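Local coordinates for lysyl oxidase (Pichia pastoris, PDB 1W7C), which belongs to the copper- and topaquinone-dependent amine oxidases and probably oxidises primary amines, including lysine side chains, at residues T325-R330 with N679-E684. Sequence-based numbering, arbitrary orientation.
Sequences TFKGER and NYFDSE
The rings of Phe326 and Phe681 meet edge to edge, the two side chains crossing at about a right angle; Phe681 CZ lies 3.9 Å from Phe326 CD1. One face of the Phe326 ring carries Lys327 CG, set toward the rim, while Tyr680 CD2 sits over the centre of one Phe681 face, 3.5 Å above its plane. Phe326 belongs to a two-residue β-hairpin in the copper amine oxidase enzyme domain, whose type I' turn joins strands 318-326 and 329-344; the facing residues lie in the loop after strand 670-678. CG of Phe326 is anti to the backbone N (chi1 -179°), which sets CG on the side facing the loop. An alanine in place of Phe326 would probably leave the CZ edge of Phe681 without the ring it abuts, and Lys327 CG without the ring face it lies over. Glu329 and Tyr680 run antiparallel alongside each other, Glu329 CB lying 3.6 Å from Tyr680 OH. Arg570 ties both sides together, through a salt bridge to Glu329 OE1 and a hydrogen bond to Tyr680 O. No direct hydrogen bond crosses the contact; instead two waters in the Tyr680 ring plane bind its OH, one also hydrogen-bonded to Phe326 O and, more distantly, Glu329 OE1, the other donating to Arg330 O at 2.7 Å.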
# COMPACT_ATOMS: atom_id res chain seq x y z
N THR A 325 5.54 -23.27 -3.55
CA THR A 325 6.84 -23.57 -2.97
C THR A 325 7.84 -22.45 -3.20
O THR A 325 7.79 -21.75 -4.21
CB THR A 325 7.43 -24.87 -3.58
OG1 THR A 325 7.76 -24.67 -4.96
CG2 THR A 325 6.41 -26.02 -3.42
N PHE A 326 8.77 -22.31 -2.26
CA PHE A 326 9.88 -21.37 -2.41
C PHE A 326 11.14 -22.09 -1.94
O PHE A 326 11.15 -22.72 -0.87
CB PHE A 326 9.65 -20.07 -1.63
CG PHE A 326 10.77 -19.09 -1.78
CD1 PHE A 326 11.61 -18.78 -0.73
CD2 PHE A 326 10.98 -18.49 -3.00
CE1 PHE A 326 12.67 -17.88 -0.91
CE2 PHE A 326 12.03 -17.59 -3.17
CZ PHE A 326 12.87 -17.28 -2.11
N LYS A 327 12.17 -22.07 -2.77
CA LYS A 327 13.43 -22.79 -2.51
C LYS A 327 13.18 -24.23 -2.07
O LYS A 327 13.79 -24.72 -1.11
CB LYS A 327 14.32 -21.99 -1.56
CG LYS A 327 14.82 -20.71 -2.20
CD LYS A 327 15.86 -19.98 -1.36
CE LYS A 327 16.48 -18.83 -2.16
NZ LYS A 327 17.39 -19.34 -3.22
N GLY A 328 12.25 -24.88 -2.76
CA GLY A 328 12.03 -26.32 -2.59
C GLY A 328 11.16 -26.73 -1.42
O GLY A 328 11.01 -27.92 -1.17
N GLU A 329 10.58 -25.77 -0.71
CA GLU A 329 9.70 -26.08 0.39
C GLU A 329 8.33 -25.46 0.17
O GLU A 329 8.22 -24.28 -0.17
CB GLU A 329 10.26 -25.56 1.73
CG GLU A 329 11.64 -26.12 2.10
CD GLU A 329 12.08 -25.65 3.48
OE1 GLU A 329 12.72 -24.59 3.58
OE2 GLU A 329 11.74 -26.29 4.49
N ARG A 330 7.26 -26.24 0.40
CA ARG A 330 5.92 -25.70 0.35
C ARG A 330 5.72 -24.72 1.50
O ARG A 330 5.97 -25.06 2.64
CB ARG A 330 4.89 -26.81 0.49
CG ARG A 330 3.48 -26.35 0.44
CD ARG A 330 2.44 -27.46 0.66
NE ARG A 330 2.71 -28.52 -0.32
CZ ARG A 330 3.29 -29.70 -0.10
NH1 ARG A 330 3.51 -30.15 1.13
NH2 ARG A 330 3.60 -30.45 -1.14
N ASN A 679 11.78 -15.18 10.48
CA ASN A 679 12.59 -16.25 11.06
C ASN A 679 12.45 -17.59 10.33
O ASN A 679 12.76 -18.63 10.86
CB ASN A 679 12.30 -16.38 12.57
CG ASN A 679 12.70 -15.16 13.32
OD1 ASN A 679 13.65 -14.46 12.95
ND2 ASN A 679 12.00 -14.90 14.40
N TYR A 680 11.99 -17.53 9.09
CA TYR A 680 11.74 -18.72 8.28
C TYR A 680 13.08 -19.30 7.80
O TYR A 680 13.21 -20.51 7.61
CB TYR A 680 10.84 -18.36 7.10
CG TYR A 680 10.49 -19.53 6.23
CD1 TYR A 680 9.56 -20.46 6.65
CD2 TYR A 680 11.08 -19.70 4.97
CE1 TYR A 680 9.25 -21.54 5.87
CE2 TYR A 680 10.77 -20.76 4.20
CZ TYR A 680 9.86 -21.68 4.63
OH TYR A 680 9.60 -22.75 3.82
N PHE A 681 14.05 -18.43 7.57
CA PHE A 681 15.44 -18.76 7.31
C PHE A 681 16.32 -18.20 8.43
O PHE A 681 15.83 -17.53 9.35
CB PHE A 681 15.86 -18.19 5.96
CG PHE A 681 15.04 -18.67 4.77
CD1 PHE A 681 15.07 -20.00 4.36
CD2 PHE A 681 14.33 -17.76 3.99
CE1 PHE A 681 14.34 -20.41 3.26
CE2 PHE A 681 13.62 -18.17 2.85
CZ PHE A 681 13.65 -19.48 2.49
N ASP A 682 17.62 -18.40 8.33
CA ASP A 682 18.58 -17.73 9.18
C ASP A 682 18.89 -16.30 8.74
O ASP A 682 19.43 -15.52 9.52
CB ASP A 682 19.89 -18.52 9.22
CG ASP A 682 19.79 -19.83 9.94
OD1 ASP A 682 18.80 -20.07 10.66
OD2 ASP A 682 20.74 -20.64 9.87
N SER A 683 18.55 -15.98 7.51
CA SER A 683 18.88 -14.70 6.91
C SER A 683 17.90 -14.40 5.78
O SER A 683 17.09 -15.24 5.36
CB SER A 683 20.32 -14.73 6.38
OG SER A 683 20.45 -15.73 5.39
N GLU A 684 18.03 -13.19 5.25
CA GLU A 684 17.21 -12.71 4.14
C GLU A 684 17.70 -13.37 2.84
O GLU A 684 18.89 -13.35 2.50
CB GLU A 684 17.32 -11.19 4.14
CG GLU A 684 16.45 -10.46 3.15
CD GLU A 684 17.04 -10.44 1.75
OE1 GLU A 684 18.24 -10.07 1.58
OE2 GLU A 684 16.29 -10.75 0.81
O HOH W 1 11.31 -22.38 1.72
O HOH W 2 7.65 -24.56 4.67